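Local coordinates for oxysterol-binding protein homolog 3 (Saccharomyces cerevisiae, PDB 4IC4) that carries sterols and phospholipids in a hydrophobic pocket of its OSBP-related domain, moving them between membranes in phosphoinositide-coupled transport, at residues A[174-186]-A[197-209]. Sequence-based numbering, arbitrary orientation.
Sequences GKSIELNNEGILR and EWTQPTTILKNLI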
ATOM      1  N   GLY A 174      14.422 -14.288  14.035  1.00 46.21           N
ATOM      2  CA  GLY A 174      15.015 -14.464  15.348  1.00 45.48           C
ATOM      3  C   GLY A 174      15.130 -13.167  16.123  1.00 45.26           C
ATOM      4  O   GLY A 174      14.882 -13.131  17.328  1.00 45.67           O
ATOM      5  N   LYS A 175      15.512 -12.098  15.433  1.00 44.33           N
ATOM      6  CA  LYS A 175      15.659 -10.792  16.065  1.00 43.07           C
ATOM      7  C   LYS A 175      14.927  -9.734  15.247  1.00 41.43           C
ATOM      8  O   LYS A 175      14.531  -8.690  15.767  1.00 41.33           O
ATOM      9  CB  LYS A 175      17.142 -10.429  16.181  1.00 44.08           C
ATOM     10  CG  LYS A 175      17.412  -9.169  16.986  1.00 45.80           C
ATOM     11  CD  LYS A 175      18.903  -8.887  17.082  1.00 46.49           C
ATOM     12  CE  LYS A 175      19.185  -7.680  17.966  1.00 47.23           C
ATOM     13  NZ  LYS A 175      18.522  -6.443  17.462  1.00 46.61           N
ATOM     14  N   SER A 176      14.746 -10.019  13.962  1.00 38.54           N
ATOM     15  CA  SER A 176      14.060  -9.103  13.061  1.00 35.66           C
ATOM     16  C   SER A 176      12.987  -9.856  12.285  1.00 33.14           C
ATOM     17  O   SER A 176      13.051 -11.077  12.154  1.00 31.49           O
ATOM     18  CB  SER A 176      15.058  -8.479  12.086  1.00 36.30           C
ATOM     19  OG  SER A 176      16.064  -7.762  12.780  1.00 38.86           O
ATOM     20  N   ILE A 177      12.000  -9.127  11.778  1.00 29.76           N
ATOM     21  CA  ILE A 177      10.928  -9.750  11.014  1.00 27.56           C
ATOM     22  C   ILE A 177      10.991  -9.325   9.557  1.00 26.43           C
ATOM     23  O   ILE A 177      11.137  -8.141   9.248  1.00 26.45           O
ATOM     24  CB  ILE A 177       9.540  -9.377  11.566  1.00 27.10           C
ATOM     25  CG1 ILE A 177       9.404  -9.865  13.007  1.00 26.95           C
ATOM     26  CG2 ILE A 177       8.451 -10.003  10.699  1.00 26.03           C
ATOM     27  CD1 ILE A 177       8.076  -9.519  13.645  1.00 28.66           C
ATOM     28  N   GLU A 178      10.882 -10.305   8.668  1.00 24.76           N
ATOM     29  CA  GLU A 178      10.916 -10.046   7.240  1.00 24.84           C
ATOM     30  C   GLU A 178       9.504  -9.788   6.740  1.00 23.34           C
ATOM     31  O   GLU A 178       8.605 -10.600   6.953  1.00 22.40           O
ATOM     32  CB  GLU A 178      11.503 -11.241   6.492  1.00 26.90           C
ATOM     33  CG  GLU A 178      11.563 -11.043   4.987  1.00 30.94           C
ATOM     34  CD  GLU A 178      12.014 -12.282   4.241  1.00 32.71           C
ATOM     35  OE1 GLU A 178      12.151 -12.209   3.002  1.00 34.99           O
ATOM     36  OE2 GLU A 178      12.229 -13.328   4.890  1.00 35.64           O
ATOM     37  N   LEU A 179       9.316  -8.653   6.078  1.00 20.46           N
ATOM     38  CA  LEU A 179       8.012  -8.294   5.538  1.00 19.96           C
ATOM     39  C   LEU A 179       8.070  -8.331   4.019  1.00 18.91           C
ATOM     40  O   LEU A 179       9.003  -7.806   3.407  1.00 19.79           O
ATOM     41  CB  LEU A 179       7.603  -6.891   5.990  1.00 20.72           C
ATOM     42  CG  LEU A 179       7.450  -6.615   7.486  1.00 22.78           C
ATOM     43  CD1 LEU A 179       8.806  -6.657   8.159  1.00 26.56           C
ATOM     44  CD2 LEU A 179       6.812  -5.249   7.686  1.00 25.38           C
ATOM     45  N   ASN A 180       7.074  -8.966   3.413  1.00 16.62           N
ATOM     46  CA  ASN A 180       7.009  -9.054   1.963  1.00 17.20           C
ATOM     47  C   ASN A 180       5.580  -8.937   1.477  1.00 15.03           C
ATOM     48  O   ASN A 180       4.631  -9.234   2.201  1.00 16.20           O
ATOM     49  CB  ASN A 180       7.573 -10.386   1.458  1.00 20.10           C
ATOM     50  CG  ASN A 180       9.071 -10.506   1.656  1.00 21.55           C
ATOM     51  OD1 ASN A 180       9.539 -10.858   2.734  1.00 25.03           O
ATOM     52  ND2 ASN A 180       9.829 -10.204   0.610  1.00 24.46           N
ATOM     53  N   ASN A 181       5.441  -8.476   0.242  1.00 12.75           N
ATOM     54  CA  ASN A 181       4.145  -8.374  -0.406  1.00 13.41           C
ATOM     55  C   ASN A 181       4.302  -9.347  -1.564  1.00 12.09           C
ATOM     56  O   ASN A 181       5.034  -9.067  -2.516  1.00 13.14           O
ATOM     57  CB  ASN A 181       3.895  -6.963  -0.942  1.00 13.23           C
ATOM     58  CG  ASN A 181       3.116  -6.091   0.029  1.00 15.50           C
ATOM     59  OD1 ASN A 181       3.000  -4.883  -0.173  1.00 19.38           O
ATOM     60  ND2 ASN A 181       2.570  -6.697   1.077  1.00 12.76           N
ATOM     61  N   GLU A 182       3.650 -10.500  -1.470  1.00 11.25           N
ATOM     62  CA  GLU A 182       3.743 -11.500  -2.524  1.00 11.88           C
ATOM     63  C   GLU A 182       2.770 -11.143  -3.634  1.00 11.20           C
ATOM     64  O   GLU A 182       1.559 -11.050  -3.414  1.00 11.44           O
ATOM     65  CB  GLU A 182       3.425 -12.893  -1.972  1.00 13.66           C
ATOM     66  CG  GLU A 182       4.245 -13.259  -0.743  1.00 15.85           C
ATOM     67  CD  GLU A 182       3.990 -14.677  -0.253  1.00 18.48           C
ATOM     68  OE1 GLU A 182       2.866 -15.190  -0.438  1.00 19.43           O
ATOM     69  OE2 GLU A 182       4.918 -15.274   0.338  1.00 24.11           O
ATOM     70  N   GLY A 183       3.303 -10.946  -4.832  1.00 11.13           N
ATOM     71  CA  GLY A 183       2.463 -10.590  -5.954  1.00 10.74           C
ATOM     72  C   GLY A 183       3.195  -9.646  -6.879  1.00 11.56           C
ATOM     73  O   GLY A 183       4.020  -8.838  -6.443  1.00 12.60           O
ATOM     74  N   ILE A 184       2.890  -9.747  -8.164  1.00 11.27           N
ATOM     75  CA  ILE A 184       3.534  -8.904  -9.156  1.00 11.98           C
ATOM     76  C   ILE A 184       2.700  -7.682  -9.507  1.00 11.76           C
ATOM     77  O   ILE A 184       1.510  -7.792  -9.793  1.00 12.77           O
ATOM     78  CB  ILE A 184       3.809  -9.696 -10.455  1.00 15.77           C
ATOM     79  CG1 ILE A 184       4.724 -10.884 -10.153  1.00 17.45           C
ATOM     80  CG2 ILE A 184       4.446  -8.787 -11.495  1.00 16.63           C
ATOM     81  CD1 ILE A 184       5.030 -11.742 -11.357  1.00 20.41           C
ATOM     82  N   LEU A 185       3.320  -6.510  -9.453  1.00 10.76           N
ATOM     83  CA  LEU A 185       2.619  -5.294  -9.835  1.00 10.53           C
ATOM     84  C   LEU A 185       2.756  -5.247 -11.350  1.00 12.05           C
ATOM     85  O   LEU A 185       3.870  -5.285 -11.878  1.00 11.92           O
ATOM     86  CB  LEU A 185       3.264  -4.054  -9.213  1.00 14.12           C
ATOM     87  CG  LEU A 185       3.152  -3.909  -7.697  1.00 17.77           C
ATOM     88  CD1 LEU A 185       4.175  -4.819  -7.033  1.00 20.17           C
ATOM     89  CD2 LEU A 185       3.401  -2.461  -7.294  1.00 19.97           C
ATOM     90  N   ARG A 186       1.625  -5.173 -12.038  1.00 11.42           N
ATOM     91  CA  ARG A 186       1.616  -5.150 -13.493  1.00 11.70           C
ATOM     92  C   ARG A 186       1.166  -3.800 -14.020  1.00 11.25           C
ATOM     93  O   ARG A 186      -0.020  -3.462 -13.966  1.00 12.31           O
ATOM     94  CB  ARG A 186       0.694  -6.247 -14.028  1.00 14.46           C
ATOM     95  CG  ARG A 186       1.062  -7.649 -13.556  1.00 18.25           C
ATOM     96  CD  ARG A 186       0.089  -8.692 -14.087  1.00 22.79           C
ATOM     97  NE  ARG A 186       0.360 -10.022 -13.546  1.00 26.43           N
ATOM     98  CZ  ARG A 186       1.448 -10.735 -13.815  1.00 26.70           C
ATOM     99  NH1 ARG A 186       2.379 -10.251 -14.627  1.00 27.12           N
ATOM    100  NH2 ARG A 186       1.608 -11.933 -13.271  1.00 26.96           N
ATOM    101  N   GLU A 197       6.765  -4.909 -15.027  1.00 11.70           N
ATOM    102  CA  GLU A 197       6.406  -5.790 -13.928  1.00 14.10           C
ATOM    103  C   GLU A 197       7.494  -5.821 -12.869  1.00 13.19           C
ATOM    104  O   GLU A 197       8.679  -5.660 -13.169  1.00 13.73           O
ATOM    105  CB  GLU A 197       6.170  -7.214 -14.441  1.00 16.50           C
ATOM    106  CG  GLU A 197       4.983  -7.368 -15.371  1.00 23.56           C
ATOM    107  CD  GLU A 197       4.911  -8.753 -15.990  1.00 27.78           C
ATOM    108  OE1 GLU A 197       4.936  -9.746 -15.233  1.00 30.23           O
ATOM    109  OE2 GLU A 197       4.827  -8.849 -17.233  1.00 31.01           O
ATOM    110  N   TRP A 198       7.079  -6.009 -11.621  1.00 12.19           N
ATOM    111  CA  TRP A 198       8.017  -6.104 -10.520  1.00 11.30           C
ATOM    112  C   TRP A 198       7.306  -6.567  -9.262  1.00 11.46           C
ATOM    113  O   TRP A 198       6.084  -6.456  -9.147  1.00 11.15           O
ATOM    114  CB  TRP A 198       8.721  -4.756 -10.275  1.00 11.55           C
ATOM    115  CG  TRP A 198       7.886  -3.677  -9.635  1.00 11.29           C
ATOM    116  CD1 TRP A 198       7.758  -3.421  -8.298  1.00 11.68           C
ATOM    117  CD2 TRP A 198       7.099  -2.689 -10.309  1.00 11.56           C
ATOM    118  NE1 TRP A 198       6.942  -2.330  -8.099  1.00 11.31           N
ATOM    119  CE2 TRP A 198       6.524  -1.862  -9.317  1.00 11.90           C
ATOM    120  CE3 TRP A 198       6.824  -2.422 -11.657  1.00 10.23           C
ATOM    121  CZ2 TRP A 198       5.688  -0.783  -9.631  1.00 11.56           C
ATOM    122  CZ3 TRP A 198       5.991  -1.346 -11.971  1.00 11.03           C
ATOM    123  CH2 TRP A 198       5.433  -0.542 -10.959  1.00 10.59           C
ATOM    124  N   THR A 199       8.084  -7.140  -8.352  1.00 11.60           N
ATOM    125  CA  THR A 199       7.581  -7.584  -7.059  1.00 12.24           C
ATOM    126  C   THR A 199       8.200  -6.594  -6.082  1.00 12.76           C
ATOM    127  O   THR A 199       9.385  -6.279  -6.188  1.00 13.37           O
ATOM    128  CB  THR A 199       8.062  -9.012  -6.724  1.00 12.88           C
ATOM    129  OG1 THR A 199       7.425  -9.944  -7.604  1.00 15.21           O
ATOM    130  CG2 THR A 199       7.724  -9.373  -5.284  1.00 11.79           C
ATOM    131  N   GLN A 200       7.412  -6.076  -5.146  1.00 11.73           N
ATOM    132  CA  GLN A 200       7.961  -5.120  -4.196  1.00 13.15           C
ATOM    133  C   GLN A 200       9.104  -5.736  -3.401  1.00 13.37           C
ATOM    134  O   GLN A 200       9.069  -6.915  -3.053  1.00 15.36           O
ATOM    135  CB  GLN A 200       6.864  -4.594  -3.266  1.00 12.94           C
ATOM    136  CG  GLN A 200       5.989  -3.556  -3.955  1.00 14.34           C
ATOM    137  CD  GLN A 200       5.024  -2.852  -3.024  1.00 18.10           C
ATOM    138  OE1 GLN A 200       4.438  -1.829  -3.387  1.00 21.00           O
ATOM    139  NE2 GLN A 200       4.847  -3.394  -1.826  1.00 19.98           N
ATOM    140  N   PRO A 201      10.141  -4.941  -3.111  1.00 15.05           N
ATOM    141  CA  PRO A 201      11.295  -5.433  -2.357  1.00 16.12           C
ATOM    142  C   PRO A 201      10.975  -5.858  -0.933  1.00 16.13           C
ATOM    143  O   PRO A 201       9.990  -5.419  -0.340  1.00 17.65           O
ATOM    144  CB  PRO A 201      12.260  -4.255  -2.400  1.00 15.51           C
ATOM    145  CG  PRO A 201      11.338  -3.087  -2.388  1.00 15.54           C
ATOM    146  CD  PRO A 201      10.273  -3.500  -3.384  1.00 15.81           C
ATOM    147  N   THR A 202      11.829  -6.722  -0.399  1.00 17.29           N
ATOM    148  CA  THR A 202      11.692  -7.218   0.957  1.00 17.69           C
ATOM    149  C   THR A 202      12.118  -6.116   1.917  1.00 16.63           C
ATOM    150  O   THR A 202      13.053  -5.368   1.633  1.00 15.60           O
ATOM    151  CB  THR A 202      12.617  -8.435   1.193  1.00 18.46           C
ATOM    152  OG1 THR A 202      12.306  -9.466   0.248  1.00 20.39           O
ATOM    153  CG2 THR A 202      12.454  -8.968   2.606  1.00 19.87           C
ATOM    154  N   THR A 203      11.421  -6.003   3.041  1.00 15.63           N
ATOM    155  CA  THR A 203      11.772  -5.017   4.053  1.00 15.39           C
ATOM    156  C   THR A 203      11.926  -5.765   5.370  1.00 16.25           C
ATOM    157  O   THR A 203      11.417  -6.875   5.521  1.00 16.44           O
ATOM    158  CB  THR A 203      10.692  -3.925   4.213  1.00 16.53           C
ATOM    159  OG1 THR A 203       9.432  -4.529   4.526  1.00 18.21           O
ATOM    160  CG2 THR A 203      10.569  -3.112   2.935  1.00 16.01           C
ATOM    161  N   ILE A 204      12.631  -5.159   6.316  1.00 16.59           N
ATOM    162  CA  ILE A 204      12.845  -5.781   7.615  1.00 18.07           C
ATOM    163  C   ILE A 204      12.526  -4.813   8.747  1.00 17.55           C
ATOM    164  O   ILE A 204      12.915  -3.647   8.706  1.00 16.95           O
ATOM    165  CB  ILE A 204      14.313  -6.247   7.778  1.00 19.83           C
ATOM    166  CG1 ILE A 204      14.702  -7.183   6.629  1.00 22.03           C
ATOM    167  CG2 ILE A 204      14.491  -6.943   9.119  1.00 20.46           C
ATOM    168  CD1 ILE A 204      13.943  -8.494   6.601  1.00 22.51           C
ATOM    169  N   LEU A 205      11.810  -5.306   9.754  1.00 18.33           N
ATOM    170  CA  LEU A 205      11.456  -4.498  10.917  1.00 20.58           C
ATOM    171  C   LEU A 205      12.469  -4.833  12.011  1.00 22.20           C
ATOM    172  O   LEU A 205      12.536  -5.974  12.466  1.00 23.02           O
ATOM    173  CB  LEU A 205      10.038  -4.841  11.389  1.00 22.46           C
ATOM    174  CG  LEU A 205       9.498  -4.121  12.627  1.00 24.35           C
ATOM    175  CD1 LEU A 205       9.529  -2.616  12.412  1.00 24.46           C
ATOM    176  CD2 LEU A 205       8.077  -4.593  12.901  1.00 25.28           C
ATOM    177  N   LYS A 206      13.256  -3.840  12.422  1.00 21.92           N
ATOM    178  CA  LYS A 206      14.285  -4.041  13.444  1.00 23.96           C
ATOM    179  C   LYS A 206      14.006  -3.390  14.797  1.00 24.53           C
ATOM    180  O   LYS A 206      13.080  -2.593  14.944  1.00 24.54           O
ATOM    181  CB  LYS A 206      15.635  -3.548  12.925  1.00 24.58           C
ATOM    182  CG  LYS A 206      16.184  -4.343  11.755  1.00 24.30           C
ATOM    183  CD  LYS A 206      17.556  -3.829  11.355  1.00 27.11           C
ATOM    184  CE  LYS A 206      18.184  -4.697  10.280  1.00 27.22           C
ATOM    185  NZ  LYS A 206      19.556  -4.232   9.933  1.00 28.17           N
ATOM    186  N   ASN A 207      14.837  -3.740  15.780  1.00 26.25           N
ATOM    187  CA  ASN A 207      14.723  -3.228  17.146  1.00 27.39           C
ATOM    188  C   ASN A 207      13.396  -3.589  17.803  1.00 27.96           C
ATOM    189  O   ASN A 207      12.734  -2.738  18.396  1.00 27.93           O
ATOM    190  CB  ASN A 207      14.914  -1.706  17.179  1.00 27.98           C
ATOM    191  CG  ASN A 207      16.363  -1.291  16.981  1.00 30.56           C
ATOM    192  OD1 ASN A 207      16.703  -0.113  17.098  1.00 30.05           O
ATOM    193  ND2 ASN A 207      17.222  -2.257  16.679  1.00 31.41           N
ATOM    194  N   LEU A 208      13.017  -4.857  17.703  1.00 29.25           N
ATOM    195  CA  LEU A 208      11.771  -5.326  18.295  1.00 30.47           C
ATOM    196  C   LEU A 208      11.942  -5.530  19.797  1.00 31.32           C
ATOM    197  O   LEU A 208      10.991  -5.394  20.564  1.00 31.24           O
ATOM    198  CB  LEU A 208      11.342  -6.644  17.645  1.00 31.64           C
ATOM    199  CG  LEU A 208      11.033  -6.613  16.147  1.00 33.27           C
ATOM    200  CD1 LEU A 208      10.706  -8.018  15.671  1.00 33.82           C
ATOM    201  CD2 LEU A 208       9.866  -5.672  15.878  1.00 33.84           C
ATOM    202  N   ILE A 209      13.165  -5.851  20.204  1.00 32.35           N
ATOM    203  CA  ILE A 209      13.479  -6.089  21.610  1.00 33.70           C
ATOM    204  C   ILE A 209      13.536  -4.795  22.415  1.00 33.79           C
ATOM    205  O   ILE A 209      12.783  -4.611  23.373  1.00 34.02           O
ATOM    206  CB  ILE A 209      14.835  -6.810  21.755  1.00 33.70           C
ATOM    207  CG1 ILE A 209      14.818  -8.114  20.954  1.00 34.12           C
ATOM    208  CG2 ILE A 209      15.120  -7.089  23.224  1.00 34.39           C
ATOM    209  CD1 ILE A 209      16.138  -8.853  20.954  1.00 33.99           C
TER
HETATM  210  O   HOH W   1      15.821  -6.485  17.712  1.00 44.49           O
HETATM  211  O   HOH W   2       4.805  -7.273  -4.461  1.00 11.63           O
HETATM  212  O   HOH W   3       7.991  -8.616  -1.342  1.00 19.02           O
HETATM  213  O   HOH W   4       7.137  -6.147   0.180  1.00 27.09           O
HETATM  214  O   HOH W   5       5.683 -11.810  -6.268  1.00 15.80           O
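The hairpin of strands 177-189 and 195-199, continued by strand 203-206 pairing with the same long strand, is part of the curled sheet of the OSBP-related domain; segments 174-186 and 197-209 pair at both ends and part in the middle. W198 stands at the 184-186/197-199 end, its indole lying flat under L185: L185 CB sits 4.1 Å from the centroid of the six-membered ring of W198, 18° off its normal, while L185 CD2 reaches W198 NE1 and CZ2. With W198 CG placed between its own N and carbonyl carbon (chi1 73°), the ring folds back beneath the neighbouring strand. Replacing the indole by an alanine's methyl is likely to leave L185 CB and CD2 without the ring face they rest on and open a gap beneath that leucine. On the reverse side, the extended R186 side chain brings NH1 to E197 OE1 at 2.7 Å, a salt bridge whose hydrogen bond is weak and bent.

Backbone pairing resumes between 177-182 and 203-206, where L179 and T203 form a hydrogen-bonded pair with nearly straight bonds, L179 N to T203 O measuring 2.8 Å. In the OSBP-related barrel, whose strands curl round the lipid pocket, the face that holds L185 and W198 also carries I177, L179, T203 and L205; I177 and L205 both pack on L44 of helix 44-50, and L179 lies about 8 Å, between side chains, from K118, a residue that binds phosphatidylinositol 4-phosphate. L208 CD1 is pressed tightly against I177 CG1 at 3.5 Å. Across the sheet, I204 CG2 is as tightly seated on S176 CB (3.4 Å), and I204 CD1 packs on E178 CB.

Water bridges the separation around N181 and Q200. One molecule donates to N181 O and G183 O, and the water oxygen accepts from Q200 N at 2.9 Å; a second joins N181 N to Q200 O.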